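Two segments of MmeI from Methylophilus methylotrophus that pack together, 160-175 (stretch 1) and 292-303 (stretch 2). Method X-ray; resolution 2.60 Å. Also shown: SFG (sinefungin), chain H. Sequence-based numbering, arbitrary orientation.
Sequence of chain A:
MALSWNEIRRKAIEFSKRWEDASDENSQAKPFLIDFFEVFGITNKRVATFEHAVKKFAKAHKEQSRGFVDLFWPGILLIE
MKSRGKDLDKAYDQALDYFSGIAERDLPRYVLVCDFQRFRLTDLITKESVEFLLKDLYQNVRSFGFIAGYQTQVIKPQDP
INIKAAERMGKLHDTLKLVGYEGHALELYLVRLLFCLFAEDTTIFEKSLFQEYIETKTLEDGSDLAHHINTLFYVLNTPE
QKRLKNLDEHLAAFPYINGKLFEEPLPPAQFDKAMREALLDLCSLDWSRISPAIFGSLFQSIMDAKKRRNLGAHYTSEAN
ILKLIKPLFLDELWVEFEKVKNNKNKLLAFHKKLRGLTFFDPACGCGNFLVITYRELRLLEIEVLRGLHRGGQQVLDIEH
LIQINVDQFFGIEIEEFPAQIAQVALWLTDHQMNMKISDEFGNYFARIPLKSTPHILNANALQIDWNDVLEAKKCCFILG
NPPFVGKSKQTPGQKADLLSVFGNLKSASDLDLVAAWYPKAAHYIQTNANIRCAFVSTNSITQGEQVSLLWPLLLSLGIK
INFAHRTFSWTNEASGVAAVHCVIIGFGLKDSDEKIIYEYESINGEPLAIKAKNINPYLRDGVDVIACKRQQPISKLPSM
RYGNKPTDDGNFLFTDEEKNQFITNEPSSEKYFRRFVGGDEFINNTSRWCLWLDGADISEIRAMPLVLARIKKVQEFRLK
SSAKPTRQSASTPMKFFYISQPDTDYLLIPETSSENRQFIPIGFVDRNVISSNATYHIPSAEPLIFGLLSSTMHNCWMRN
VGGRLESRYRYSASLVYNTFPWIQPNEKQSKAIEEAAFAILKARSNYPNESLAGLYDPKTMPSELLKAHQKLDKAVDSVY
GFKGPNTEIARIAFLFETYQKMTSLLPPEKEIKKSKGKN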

# COMPACT_ATOMS: atom_id res chain seq x y z
N PRO A 160 -11.10 -1.94 -29.52
CA PRO A 160 -11.43 -1.59 -28.14
C PRO A 160 -10.24 -0.96 -27.43
O PRO A 160 -9.09 -1.26 -27.72
CB PRO A 160 -11.83 -2.93 -27.50
CG PRO A 160 -11.36 -3.97 -28.45
CD PRO A 160 -11.36 -3.36 -29.81
N ILE A 161 -10.54 -0.05 -26.50
CA ILE A 161 -9.49 0.70 -25.82
C ILE A 161 -8.71 -0.23 -24.90
O ILE A 161 -9.23 -1.22 -24.38
CB ILE A 161 -10.08 1.87 -25.02
CG1 ILE A 161 -11.27 1.40 -24.20
CG2 ILE A 161 -10.49 3.01 -25.93
CD1 ILE A 161 -11.32 2.00 -22.85
N ASN A 162 -7.45 0.11 -24.69
CA ASN A 162 -6.61 -0.59 -23.72
C ASN A 162 -5.97 0.43 -22.79
O ASN A 162 -6.37 1.60 -22.79
CB ASN A 162 -5.55 -1.44 -24.44
CG ASN A 162 -4.78 -0.64 -25.49
OD1 ASN A 162 -4.44 0.53 -25.29
ND2 ASN A 162 -4.51 -1.28 -26.63
N ILE A 163 -4.97 0.02 -22.03
CA ILE A 163 -4.25 0.99 -21.20
C ILE A 163 -3.60 2.09 -22.05
O ILE A 163 -3.51 3.24 -21.61
CB ILE A 163 -3.21 0.28 -20.33
CG1 ILE A 163 -3.88 -0.85 -19.55
CG2 ILE A 163 -2.57 1.28 -19.38
CD1 ILE A 163 -4.96 -0.33 -18.67
N LYS A 164 -3.13 1.77 -23.26
CA LYS A 164 -2.42 2.79 -24.03
C LYS A 164 -3.35 3.93 -24.42
O LYS A 164 -2.88 5.05 -24.66
CB LYS A 164 -1.76 2.18 -25.27
N ALA A 165 -4.66 3.69 -24.44
CA ALA A 165 -5.60 4.76 -24.79
C ALA A 165 -5.77 5.73 -23.63
O ALA A 165 -5.79 6.95 -23.84
CB ALA A 165 -6.94 4.17 -25.18
N ALA A 166 -5.90 5.22 -22.41
CA ALA A 166 -5.98 6.14 -21.28
C ALA A 166 -4.72 6.98 -21.18
O ALA A 166 -4.80 8.20 -20.98
CB ALA A 166 -6.23 5.38 -19.98
N GLU A 167 -3.55 6.36 -21.34
CA GLU A 167 -2.31 7.13 -21.24
C GLU A 167 -2.25 8.23 -22.29
O GLU A 167 -1.77 9.33 -22.01
CB GLU A 167 -1.11 6.18 -21.34
CG GLU A 167 -0.90 5.30 -20.08
CD GLU A 167 0.16 4.21 -20.27
OE1 GLU A 167 0.74 4.14 -21.38
OE2 GLU A 167 0.40 3.42 -19.32
N ARG A 168 -2.74 7.96 -23.51
CA ARG A 168 -2.78 8.99 -24.55
C ARG A 168 -3.75 10.11 -24.18
O ARG A 168 -3.45 11.29 -24.39
CB ARG A 168 -3.16 8.37 -25.90
CG ARG A 168 -1.95 8.09 -26.81
CD ARG A 168 -2.33 7.48 -28.17
NE ARG A 168 -2.42 6.02 -28.11
CZ ARG A 168 -3.52 5.33 -28.41
NH1 ARG A 168 -4.61 5.96 -28.81
NH2 ARG A 168 -3.51 4.00 -28.32
N MET A 169 -4.91 9.75 -23.63
CA MET A 169 -5.86 10.74 -23.16
C MET A 169 -5.25 11.60 -22.05
O MET A 169 -5.46 12.81 -22.00
CB MET A 169 -7.14 10.05 -22.68
CG MET A 169 -8.06 10.93 -21.86
SD MET A 169 -9.77 10.37 -21.93
CE MET A 169 -10.39 11.59 -23.10
N GLY A 170 -4.48 10.97 -21.16
CA GLY A 170 -3.74 11.73 -20.16
C GLY A 170 -2.80 12.76 -20.77
O GLY A 170 -2.69 13.88 -20.27
N LYS A 171 -2.12 12.40 -21.87
CA LYS A 171 -1.20 13.37 -22.47
C LYS A 171 -1.96 14.54 -23.09
O LYS A 171 -1.48 15.69 -23.07
CB LYS A 171 -0.28 12.69 -23.50
N LEU A 172 -3.15 14.29 -23.62
CA LEU A 172 -4.00 15.38 -24.09
C LEU A 172 -4.28 16.36 -22.96
O LEU A 172 -4.15 17.58 -23.13
CB LEU A 172 -5.31 14.81 -24.63
CG LEU A 172 -6.30 15.86 -25.12
CD1 LEU A 172 -5.71 16.54 -26.32
CD2 LEU A 172 -7.68 15.22 -25.42
N HIS A 173 -4.65 15.83 -21.79
CA HIS A 173 -4.86 16.64 -20.60
C HIS A 173 -3.65 17.52 -20.32
O HIS A 173 -3.76 18.75 -20.26
CB HIS A 173 -5.17 15.72 -19.43
CG HIS A 173 -5.07 16.35 -18.09
ND1 HIS A 173 -3.86 16.74 -17.54
CD2 HIS A 173 -6.01 16.61 -17.15
CE1 HIS A 173 -4.07 17.23 -16.33
NE2 HIS A 173 -5.37 17.16 -16.07
N ASP A 174 -2.47 16.92 -20.15
CA ASP A 174 -1.28 17.71 -19.85
C ASP A 174 -0.90 18.64 -21.00
O ASP A 174 -0.33 19.72 -20.77
CB ASP A 174 -0.10 16.79 -19.50
CG ASP A 174 -0.29 16.06 -18.17
OD1 ASP A 174 -1.05 16.55 -17.30
OD2 ASP A 174 0.35 14.99 -18.00
N THR A 175 -1.20 18.25 -22.25
CA THR A 175 -0.98 19.14 -23.38
C THR A 175 -1.87 20.38 -23.29
O THR A 175 -1.41 21.51 -23.53
CB THR A 175 -1.25 18.39 -24.68
OG1 THR A 175 -0.54 17.15 -24.65
CG2 THR A 175 -0.81 19.21 -25.89
N PRO A 292 -12.38 -0.35 -14.62
CA PRO A 292 -11.44 0.17 -13.62
C PRO A 292 -10.02 0.38 -14.10
O PRO A 292 -9.42 1.44 -13.83
CB PRO A 292 -11.48 -0.90 -12.53
CG PRO A 292 -12.90 -1.36 -12.57
CD PRO A 292 -13.34 -1.29 -14.01
N ALA A 293 -9.46 -0.62 -14.79
CA ALA A 293 -8.10 -0.47 -15.32
C ALA A 293 -7.98 0.79 -16.16
O ALA A 293 -7.00 1.53 -16.04
CB ALA A 293 -7.70 -1.71 -16.13
N ILE A 294 -8.98 1.07 -17.00
CA ILE A 294 -8.94 2.32 -17.76
C ILE A 294 -9.01 3.52 -16.83
O ILE A 294 -8.19 4.43 -16.91
CB ILE A 294 -10.07 2.36 -18.80
CG1 ILE A 294 -9.97 1.17 -19.73
CG2 ILE A 294 -9.98 3.67 -19.57
CD1 ILE A 294 -8.64 1.01 -20.35
N PHE A 295 -10.00 3.54 -15.93
CA PHE A 295 -10.17 4.70 -15.06
C PHE A 295 -8.93 4.93 -14.20
O PHE A 295 -8.56 6.08 -13.94
CB PHE A 295 -11.41 4.53 -14.19
CG PHE A 295 -12.69 4.46 -14.97
CD1 PHE A 295 -13.21 5.59 -15.58
CD2 PHE A 295 -13.38 3.26 -15.08
CE1 PHE A 295 -14.39 5.52 -16.29
CE2 PHE A 295 -14.55 3.18 -15.80
CZ PHE A 295 -15.06 4.31 -16.40
N GLY A 296 -8.26 3.86 -13.80
CA GLY A 296 -7.10 3.98 -12.94
C GLY A 296 -5.86 4.42 -13.69
O GLY A 296 -5.08 5.23 -13.18
N SER A 297 -5.68 3.92 -14.91
CA SER A 297 -4.52 4.30 -15.71
C SER A 297 -4.59 5.76 -16.10
O SER A 297 -3.56 6.44 -16.13
CB SER A 297 -4.43 3.43 -16.95
OG SER A 297 -4.20 2.09 -16.57
N LEU A 298 -5.79 6.24 -16.43
CA LEU A 298 -5.99 7.64 -16.75
C LEU A 298 -5.64 8.53 -15.56
O LEU A 298 -4.81 9.45 -15.66
CB LEU A 298 -7.44 7.86 -17.17
CG LEU A 298 -7.79 9.32 -17.37
CD1 LEU A 298 -6.95 9.89 -18.49
CD2 LEU A 298 -9.28 9.42 -17.68
N PHE A 299 -6.30 8.26 -14.43
CA PHE A 299 -5.97 8.90 -13.16
C PHE A 299 -4.46 8.94 -12.93
O PHE A 299 -3.91 9.98 -12.58
CB PHE A 299 -6.72 8.12 -12.07
CG PHE A 299 -6.21 8.34 -10.67
CD1 PHE A 299 -5.80 9.59 -10.23
CD2 PHE A 299 -6.20 7.27 -9.78
CE1 PHE A 299 -5.34 9.77 -8.93
CE2 PHE A 299 -5.74 7.45 -8.47
CZ PHE A 299 -5.31 8.71 -8.05
N GLN A 300 -3.78 7.82 -13.15
CA GLN A 300 -2.36 7.76 -12.82
C GLN A 300 -1.48 8.51 -13.82
O GLN A 300 -0.44 9.04 -13.44
CB GLN A 300 -1.91 6.30 -12.73
CG GLN A 300 -2.32 5.60 -11.44
CD GLN A 300 -1.65 4.24 -11.30
OE1 GLN A 300 -2.10 3.36 -10.55
NE2 GLN A 300 -0.59 4.05 -12.05
N SER A 301 -1.91 8.62 -15.08
CA SER A 301 -1.04 9.11 -16.14
C SER A 301 -0.86 10.61 -16.15
O SER A 301 -0.09 11.13 -16.98
CB SER A 301 -1.60 8.70 -17.50
OG SER A 301 -2.61 9.63 -17.86
N ILE A 302 -1.59 11.35 -15.32
CA ILE A 302 -1.44 12.79 -15.28
C ILE A 302 -0.59 13.22 -14.09
O ILE A 302 -0.61 14.39 -13.72
CB ILE A 302 -2.80 13.51 -15.27
CG1 ILE A 302 -3.59 13.20 -13.99
CG2 ILE A 302 -3.63 13.16 -16.51
CD1 ILE A 302 -4.10 14.47 -13.25
N MET A 303 0.17 12.31 -13.49
CA MET A 303 0.84 12.65 -12.24
C MET A 303 2.35 12.47 -12.32
O MET A 303 2.84 11.52 -12.93
CB MET A 303 0.23 11.85 -11.10
CG MET A 303 -1.27 12.19 -10.97
SD MET A 303 -2.03 12.03 -9.35
CE MET A 303 -0.59 11.78 -8.33
N SFG H . -8.81 3.25 -4.62
CA SFG H . -8.53 4.22 -5.65
C SFG H . -8.66 3.50 -6.98
O SFG H . -8.95 2.29 -6.99
OXT SFG H . -8.49 4.11 -8.07
CB SFG H . -7.11 4.76 -5.49
CG SFG H . -6.98 5.31 -4.08
CD SFG H . -5.51 5.59 -3.87
NE SFG H . -4.89 4.33 -3.52
C5' SFG H . -5.27 6.65 -2.78
C4' SFG H . -6.03 8.00 -3.02
O4' SFG H . -6.05 8.67 -1.91
C3' SFG H . -5.32 8.95 -4.00
O3' SFG H . -6.11 9.07 -5.10
C2' SFG H . -5.15 10.30 -3.25
O2' SFG H . -5.48 11.47 -4.13
C1' SFG H . -6.01 10.24 -2.29
N9 SFG H . -5.60 10.89 -1.09
C8 SFG H . -4.38 10.95 -0.57
N7 SFG H . -4.45 11.63 0.59
C5 SFG H . -5.73 11.98 0.77
C6 SFG H . -6.33 12.68 1.77
N6 SFG H . -5.83 13.28 2.99
N1 SFG H . -7.64 12.92 1.75
C2 SFG H . -8.37 12.46 0.71
N3 SFG H . -7.77 11.76 -0.29
C4 SFG H . -6.44 11.52 -0.26

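Two helices, one from Ile-163 and one from Pro-292, run in roughly the same direction, their axes inclined by 34° and separated by 8.0 Å at closest approach. The register advances in step along both chains: the CA atoms of Ile-163 and Ile-294 lie 6.0 Å apart, those of Ala-166 and Leu-298 4.8 Å, and those of Gly-170 and Ile-302 5.5 Å. Steps of three or four residues, about one helical turn each, keep the same face of the first helix turned to its partner. No hydrogen bond crosses the contact, whose 629 Å² of buried surface rests on packing; Ser-297, Ser-301 and His-173 each donate within their own stretch.

The first helix opens at Asn-162, the N-cap. Its OD1 accepts from the backbone N of Lys-164 (2.7 Å) and of Ala-165 (3.3 Å), both weak by their angles, and asparagine suits the position because its short side chain can fold back and offer OD1 to the first amides of the helix. Its CB points away from the second stretch, but its backbone O lies 3.4 Å from Ile-294 CD1.

Ile-294 has the largest covered area of any residue here. Its CB leaves sideways, yet the end of the side chain comes nearer: its CD1 reaches Asn-162 O, the contact just described, while its CG1 lies 3.5 Å from Ile-161 CD1. Ile-163 behaves similarly: with both chi angles in m, its CD1 reaches 4.0 Å from Ala-293 CB and 3.3 Å from Ser-297 OG. That hydroxyl is not left unpaired in these apolar surroundings, because Ser-297 OG donates to Ala-293 O one turn earlier (2.9 Å), a bond that lets serine sit on a buried helical face.

Alanine suits the next place, where the CA atoms come nearest of the three register pairs. Ala-166 points its CB toward the second helix, where it meets Leu-298 N at 3.7 Å and Leu-298 CB at 3.9 Å. The CB of Leu-298 leaves sideways, but the end of its side chain comes nearer, with CD1 3.7 Å from Met-169 CG, an apolar contact.

One turn on, Gly-170 CA lies 3.3 Å from Ser-301 OG. A CB here would point toward the second stretch and fall 1.8 Å from Ser-301 OG, a clash, so the absence of a side chain is what admits the serine. Ser-301 OG in turn donates to Leu-298 O (3.1 Å), again keeping its hydrogen bond within its own stretch.

Ile-302 closes the contact. Its CG2 packs 3.9 Å from Gly-170 CA and also lies over one face of the His-173 ring, 3.9 Å from the centroid and 18° off the normal, a CH-pi contact that suits a methyl group and a flat aromatic surface. His-173 ND1 donates to Asp-174 OD1 (2.8 Å), and NE2 is bonded elsewhere in the structure. Asp-174 also borders the isoleucine, its OD2 3.9 Å from Ile-302 CA.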